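Local coordinates for beta-ketothiolase BktB (PDB 4NZS), which catalyses the condensation of acetyl-CoA with propionyl-CoA or with a second acetyl-CoA, giving beta-ketovaleryl-CoA or acetoacetyl-CoA for the synthesis of polyhydroxyalkanoate copolymers, at residues A[181-186]-A[229-234]; A[172-177]-A[330-335]; A[15-20]-A[220-225]. All coordinates share one frame; numbering follows the deposited sequence.

Interaction 1: residues A[181-186]-A[229-234]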
# COMPACT_ATOMS: atom_id res chain seq x y z
N GLN A 181 -5.25 26.89 30.80
CA GLN A 181 -4.52 26.01 29.89
C GLN A 181 -3.52 26.80 29.06
O GLN A 181 -2.36 26.40 28.97
CB GLN A 181 -5.48 25.25 28.99
CG GLN A 181 -6.59 24.48 29.72
CD GLN A 181 -7.64 23.96 28.76
OE1 GLN A 181 -7.32 23.46 27.68
NE2 GLN A 181 -8.89 24.08 29.15
N ASP A 182 -3.93 27.94 28.50
CA ASP A 182 -3.03 28.67 27.63
C ASP A 182 -1.79 29.12 28.41
O ASP A 182 -0.65 29.02 27.92
CB ASP A 182 -3.72 29.87 26.99
CG ASP A 182 -4.46 29.51 25.73
OD1 ASP A 182 -5.04 28.42 25.65
OD2 ASP A 182 -4.47 30.33 24.79
N GLU A 183 -2.00 29.57 29.64
CA GLU A 183 -0.90 30.08 30.41
C GLU A 183 -0.04 28.97 31.04
O GLU A 183 1.20 29.05 31.04
CB GLU A 183 -1.43 31.08 31.40
CG GLU A 183 -2.00 32.28 30.66
CD GLU A 183 -2.40 33.43 31.56
OE1 GLU A 183 -2.39 34.58 31.09
OE2 GLU A 183 -2.74 33.18 32.73
N ALA A 184 -0.69 27.91 31.53
CA ALA A 184 0.04 26.69 31.90
C ALA A 184 1.00 26.31 30.77
O ALA A 184 2.10 25.82 31.04
CB ALA A 184 -0.92 25.53 32.20
N ALA A 185 0.59 26.57 29.53
CA ALA A 185 1.35 26.21 28.35
C ALA A 185 2.46 27.15 28.08
O ALA A 185 3.60 26.76 27.85
CB ALA A 185 0.45 26.17 27.13
N LEU A 186 2.12 28.42 28.08
CA LEU A 186 3.12 29.45 27.95
C LEU A 186 4.18 29.29 29.02
O LEU A 186 5.38 29.57 28.82
CB LEU A 186 2.44 30.80 28.11
CG LEU A 186 3.47 31.91 28.13
CD1 LEU A 186 4.45 31.73 26.97
CD2 LEU A 186 2.77 33.27 28.10
N ALA A 229 8.29 32.53 23.57
CA ALA A 229 7.00 32.11 24.09
C ALA A 229 6.15 33.33 24.43
O ALA A 229 6.43 34.01 25.40
CB ALA A 229 7.21 31.22 25.32
N THR A 230 5.12 33.58 23.61
CA THR A 230 4.26 34.76 23.72
C THR A 230 2.88 34.28 24.11
O THR A 230 2.53 33.16 23.76
CB THR A 230 4.16 35.44 22.35
OG1 THR A 230 5.47 35.81 21.90
CG2 THR A 230 3.25 36.65 22.37
N ILE A 231 2.09 35.08 24.83
CA ILE A 231 0.72 34.65 25.19
C ILE A 231 -0.16 34.72 23.96
O ILE A 231 -0.96 33.85 23.69
CB ILE A 231 0.00 35.49 26.30
CG1 ILE A 231 0.98 36.23 27.23
CG2 ILE A 231 -0.95 34.57 27.07
CD1 ILE A 231 0.43 36.63 28.61
N ASP A 232 0.01 35.79 23.21
CA ASP A 232 -0.87 36.12 22.10
C ASP A 232 -0.47 35.31 20.88
O ASP A 232 -1.18 35.29 19.87
CB ASP A 232 -0.82 37.63 21.86
CG ASP A 232 -0.41 38.38 23.12
OD1 ASP A 232 0.74 38.17 23.56
OD2 ASP A 232 -1.23 39.12 23.70
N ASP A 233 0.68 34.66 20.99
CA ASP A 233 1.09 33.63 20.04
C ASP A 233 0.04 32.55 20.02
O ASP A 233 -0.45 32.13 18.98
CB ASP A 233 2.38 32.96 20.54
CG ASP A 233 3.49 33.04 19.55
OD1 ASP A 233 3.16 33.12 18.35
OD2 ASP A 233 4.67 33.02 19.99
N MET A 234 -0.31 32.14 21.23
CA MET A 234 -0.89 30.85 21.51
C MET A 234 -2.31 30.95 22.09
O MET A 234 -2.87 29.96 22.57
CB MET A 234 0.04 30.20 22.50
CG MET A 234 -0.11 28.72 22.66
SD MET A 234 0.19 28.48 24.40
CE MET A 234 1.98 28.46 24.43
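Leu186 sets its two methyl groups against different parts of the segment 229-234. With CG anti to the backbone N (chi1 174°), the isobutyl group leans out from the helix and forks over the loop. Leu186 CD1 presses on Ala229 CB at 3.3 Å, tighter than an ordinary methyl-methyl contact. Leu186 CD2 lies 3.6 Å from CG1 of Ile231, and the side chains of Leu186 and Ile231 cross at about a right angle.

Beside them Met234 reaches back from the loop to the helix residue just before Leu186. Its chain is bent at chi2 and chi3, which brings Met234 SD to 3.6 Å from Ala185 CB and lays the terminal methyl against the helix backbone, Met234 CE being 3.7 Å from Leu186 N. Asp182 points at the same end of the loop, but its OD2 and Met234 O are both acceptors and do not bond; the carboxylate is held instead through OD1, which takes part in a salt bridge with Arg178 and accepts a hydrogen bond from Asn252 ND2.

His189, a turn further on, touches both Ala229 and Met234. The contact is apolar packing of an irregular loop against one flank of helix 178-197, within the N-terminal thiolase family region and away from the predicted catalytic residues.

Interaction 2: residues A[172-177]-A[330-335]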
# COMPACT_ATOMS: atom_id res chain seq x y z
N LYS A 172 -14.01 20.58 31.62
CA LYS A 172 -15.34 20.97 32.05
C LYS A 172 -15.68 20.39 33.44
O LYS A 172 -16.24 21.08 34.30
CB LYS A 172 -16.40 20.55 31.02
CG LYS A 172 -17.63 19.89 31.62
CD LYS A 172 -18.91 20.20 30.85
CE LYS A 172 -20.11 19.61 31.58
NZ LYS A 172 -21.23 19.38 30.64
N GLU A 173 -15.29 19.15 33.68
CA GLU A 173 -15.63 18.52 34.94
C GLU A 173 -15.02 19.27 36.10
O GLU A 173 -15.60 19.32 37.17
CB GLU A 173 -15.18 17.07 34.96
CG GLU A 173 -15.52 16.34 36.24
CD GLU A 173 -15.33 14.85 36.13
OE1 GLU A 173 -14.78 14.40 35.11
OE2 GLU A 173 -15.73 14.12 37.05
N TYR A 174 -13.82 19.78 35.91
CA TYR A 174 -13.13 20.54 36.94
C TYR A 174 -13.09 22.05 36.70
O TYR A 174 -12.44 22.79 37.42
CB TYR A 174 -11.72 19.99 37.10
CG TYR A 174 -11.73 18.55 37.51
CD1 TYR A 174 -12.24 17.58 36.68
CD2 TYR A 174 -11.27 18.16 38.74
CE1 TYR A 174 -12.25 16.26 37.05
CE2 TYR A 174 -11.28 16.85 39.12
CZ TYR A 174 -11.78 15.91 38.28
OH TYR A 174 -11.79 14.61 38.68
N ASP A 175 -13.79 22.51 35.67
CA ASP A 175 -13.78 23.92 35.33
C ASP A 175 -12.40 24.54 35.12
O ASP A 175 -12.10 25.60 35.65
CB ASP A 175 -14.58 24.75 36.34
CG ASP A 175 -14.80 26.17 35.87
OD1 ASP A 175 -14.32 26.51 34.78
OD2 ASP A 175 -15.46 26.95 36.58
N ILE A 176 -11.54 23.88 34.35
CA ILE A 176 -10.28 24.50 33.99
C ILE A 176 -10.52 25.24 32.69
O ILE A 176 -10.75 24.65 31.65
CB ILE A 176 -9.16 23.46 33.79
CG1 ILE A 176 -8.77 22.85 35.13
CG2 ILE A 176 -7.95 24.08 33.12
CD1 ILE A 176 -9.53 21.59 35.47
N SER A 177 -10.49 26.56 32.78
CA SER A 177 -10.80 27.41 31.66
C SER A 177 -9.69 27.44 30.65
O SER A 177 -8.54 27.29 31.00
CB SER A 177 -11.01 28.82 32.15
OG SER A 177 -9.80 29.33 32.64
N ALA A 330 -3.59 18.49 32.91
CA ALA A 330 -2.47 18.75 33.85
C ALA A 330 -2.97 19.70 34.94
O ALA A 330 -2.82 19.38 36.12
CB ALA A 330 -1.23 19.32 33.15
N CYS A 331 -3.59 20.82 34.55
CA CYS A 331 -4.18 21.74 35.51
C CYS A 331 -5.15 20.98 36.45
O CYS A 331 -5.03 21.03 37.69
CB CYS A 331 -4.90 22.88 34.81
SG CYS A 331 -3.82 24.14 34.08
N ALA A 332 -6.07 20.22 35.87
CA ALA A 332 -7.00 19.38 36.65
C ALA A 332 -6.30 18.54 37.70
O ALA A 332 -6.64 18.61 38.87
CB ALA A 332 -7.82 18.49 35.73
N VAL A 333 -5.29 17.77 37.27
CA VAL A 333 -4.54 16.89 38.17
C VAL A 333 -3.77 17.63 39.28
O VAL A 333 -3.63 17.10 40.39
CB VAL A 333 -3.57 15.97 37.38
CG1 VAL A 333 -2.68 15.14 38.32
CG2 VAL A 333 -4.34 15.03 36.46
N THR A 334 -3.29 18.85 38.98
CA THR A 334 -2.67 19.70 40.00
C THR A 334 -3.65 20.03 41.13
O THR A 334 -3.33 19.87 42.33
CB THR A 334 -2.25 21.06 39.42
OG1 THR A 334 -1.95 20.94 38.03
CG2 THR A 334 -1.05 21.61 40.18
N LYS A 335 -4.82 20.50 40.71
CA LYS A 335 -5.89 20.98 41.57
C LYS A 335 -6.41 19.88 42.48
O LYS A 335 -6.14 19.89 43.67
CB LYS A 335 -6.99 21.53 40.67
CG LYS A 335 -8.30 21.95 41.31
CD LYS A 335 -8.94 23.00 40.38
CE LYS A 335 -10.38 23.28 40.69
NZ LYS A 335 -11.28 22.26 40.08
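Ile176 and Tyr174 meet the helical segment 330-335 through Cys331, Ala332 and Lys335. The Ile176 side chain straddles two consecutive helix residues: CD1 rests 3.5 Å from Ala332 CB, while the CG2 branch lies 3.7 Å from Cys331 CB. Tyr174 adds a looser contact, its ring carbon CG standing 4.3 Å from Ala332 CB in an oblique approach. On the solvent side, Lys335 supplies the polar link. Its chain starts with CG anti to the backbone N (chi1 173°) and stays extended until it bends at chi4, bringing NZ to 2.9 Å from Tyr174 O. The ammonium group lies in the carbonyl plane, on a lone pair of the oxygen, and also sits at the edge of the tyrosine ring.

Behind this first shell, a Schellman motif shapes the end of helix 163-173. Asp175, with positive phi, is its C-prime residue; Asp175 N bonds to Lys172 O and Ile176 N to Ala171 O. The chain thereby turns so that Tyr174 and Ile176 both direct their CB atoms at the partner helix. Ile176 O accepts from Gln181 NE2, and Cys331 also packs on Gln180 and Ala184 of helix 178-197. What results is a helix-terminating Schellman turn docked on helix 327-336, joining the N-terminal and C-terminal thiolase family regions, with the Ala332 side chain about 9 Å from that of Cys385, a predicted catalytic residue.

Interaction 3: residues A[15-20]-A[220-225]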
# COMPACT_ATOMS: atom_id res chain seq x y z
N GLY A 15 20.38 6.96 34.98
CA GLY A 15 19.12 7.33 34.34
C GLY A 15 19.40 8.30 33.20
O GLY A 15 20.00 9.33 33.43
N VAL A 16 18.94 8.00 31.99
CA VAL A 16 19.39 8.75 30.82
C VAL A 16 18.34 8.76 29.67
O VAL A 16 17.43 7.90 29.64
CB VAL A 16 20.77 8.16 30.36
CG1 VAL A 16 20.79 7.69 28.90
CG2 VAL A 16 21.91 9.13 30.63
N ARG A 17 18.49 9.71 28.73
CA ARG A 17 17.54 9.83 27.63
C ARG A 17 18.07 10.52 26.36
O ARG A 17 18.91 11.34 26.44
CB ARG A 17 16.34 10.62 28.12
CG ARG A 17 16.60 12.07 28.46
CD ARG A 17 15.24 12.75 28.62
NE ARG A 17 15.23 14.17 28.91
CZ ARG A 17 15.24 15.13 28.00
NH1 ARG A 17 15.33 14.86 26.72
NH2 ARG A 17 15.22 16.39 28.38
N THR A 18 17.56 10.18 25.19
CA THR A 18 17.71 11.07 24.04
C THR A 18 17.02 12.35 24.41
O THR A 18 16.25 12.38 25.36
CB THR A 18 17.06 10.54 22.74
OG1 THR A 18 15.63 10.52 22.85
CG2 THR A 18 17.59 9.11 22.44
N ALA A 19 17.36 13.39 23.67
CA ALA A 19 16.55 14.60 23.57
C ALA A 19 15.30 14.26 22.79
O ALA A 19 15.29 13.25 22.10
CB ALA A 19 17.34 15.67 22.81
N ILE A 20 14.30 15.14 22.79
CA ILE A 20 13.02 14.83 22.18
C ILE A 20 12.89 15.50 20.84
O ILE A 20 13.12 16.71 20.74
CB ILE A 20 11.87 15.30 23.06
CG1 ILE A 20 11.97 14.62 24.42
CG2 ILE A 20 10.53 14.98 22.39
CD1 ILE A 20 11.22 15.30 25.57
N ASP A 220 20.97 16.86 20.33
CA ASP A 220 21.04 16.90 21.78
C ASP A 220 20.04 17.81 22.49
O ASP A 220 19.95 17.78 23.70
CB ASP A 220 22.44 17.33 22.20
CG ASP A 220 22.80 18.69 21.64
OD1 ASP A 220 21.95 19.32 21.00
OD2 ASP A 220 23.94 19.12 21.84
N THR A 221 19.33 18.64 21.75
CA THR A 221 18.54 19.67 22.39
C THR A 221 17.07 19.49 22.09
O THR A 221 16.70 19.43 20.94
CB THR A 221 19.01 21.06 21.93
OG1 THR A 221 18.50 22.05 22.81
CG2 THR A 221 18.56 21.34 20.51
N ASP A 222 16.24 19.44 23.12
CA ASP A 222 14.85 19.14 22.89
C ASP A 222 14.29 20.27 22.06
O ASP A 222 14.26 21.39 22.50
CB ASP A 222 14.10 19.09 24.21
CG ASP A 222 14.67 18.07 25.15
OD1 ASP A 222 14.71 16.88 24.82
OD2 ASP A 222 15.08 18.45 26.25
N GLU A 223 13.80 19.92 20.88
CA GLU A 223 13.43 20.88 19.84
C GLU A 223 11.98 21.35 19.79
O GLU A 223 11.67 22.26 19.05
CB GLU A 223 13.85 20.35 18.47
CG GLU A 223 13.50 18.90 18.22
CD GLU A 223 13.76 18.45 16.79
OE1 GLU A 223 14.59 19.08 16.10
OE2 GLU A 223 13.15 17.48 16.35
N HIS A 224 11.10 20.69 20.53
CA HIS A 224 9.69 21.08 20.62
C HIS A 224 9.37 22.41 21.32
O HIS A 224 8.51 23.16 20.90
CB HIS A 224 8.88 19.95 21.23
CG HIS A 224 7.44 19.98 20.85
ND1 HIS A 224 6.98 19.51 19.65
CD2 HIS A 224 6.36 20.45 21.51
CE1 HIS A 224 5.68 19.68 19.58
NE2 HIS A 224 5.28 20.25 20.70
N VAL A 225 10.06 22.64 22.43
CA VAL A 225 10.12 23.90 23.15
C VAL A 225 10.34 25.16 22.31
O VAL A 225 11.04 25.13 21.28
CB VAL A 225 11.26 23.79 24.19
CG1 VAL A 225 12.55 23.34 23.53
CG2 VAL A 225 11.48 25.10 24.93
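Arg17 and Asp222 meet tip to tip in a two-pronged, end-on salt bridge. Arg17 NH1 donates to Asp222 OD1 at 2.8 Å and Arg17 NH2 to Asp222 OD2 at 3.0 Å, the latter almost straight, with an N-H...O angle of 174°. Guanidinium and carboxylate planes are only 27° apart, and both oxygens receive the arginine on their syn sides. The Arg17 chain leaves the backbone with CG between N and the carbonyl carbon (chi1 67°) and then runs extended to NE, which carries the guanidinium forward to the aspartate. Arg17 NH1 has a second acceptor, Thr18 O at 3.0 Å, which further fixes the rotation of the group, while Phe201 makes a cation-pi contact with it.

Further hydrogen bonds involve the backbone of Ile20. Asp222 OD1 turns its anti lone pair to Ile20 N, 2.7 Å away, and so serves two donors at once; this buried carboxylate, paired with a cation and a backbone N-H, is probably ionised. Glu223 N donates to Ile20 O at 3.3 Å.

The salt bridge fastens the loop that follows strand 217-219 to strand 10-22, the N-terminal-half strand that borders strand 280-289 of the C-terminal half in the mixed sheet of the thiolase fold. The Ile20 side chain here lies about 7 Å from that of His355, a predicted active-site base.

Van der Waals contacts complete the join. Ala19 CB lies against the backbone of Asp220, 3.5 Å from its C. The Ile20 side chain passes obliquely beside the carboxylate, and both Ile20 and Asp222 touch Leu353. Glu223 runs its CG past Ile20 O, and its carboxylate reaches on to Thr22 N and Ser26 OG.

In the fold
Interactions 1 and 2 are neighbours, their centres about 17 Å apart on the same side of the chain's centre. They adjoin through helix 178-197, which follows helix 163-173 in sequence and packs Ala184 on Cys331 of helix 327-336. Along the chain, interaction 1 is nested within the loop closed by interaction 2. Interaction 3 lies nearer the middle of the molecule, its centre about 22 Å from that of interaction 1 and 28 Å from that of interaction 2, and its span crosses both. Segments 220-225 and 229-234 belong to one long connection before strand 257-267, which is thus fixed first to strand 10-22 and then to helix 178-197, whereas interaction 2 bridges the two thiolase family regions.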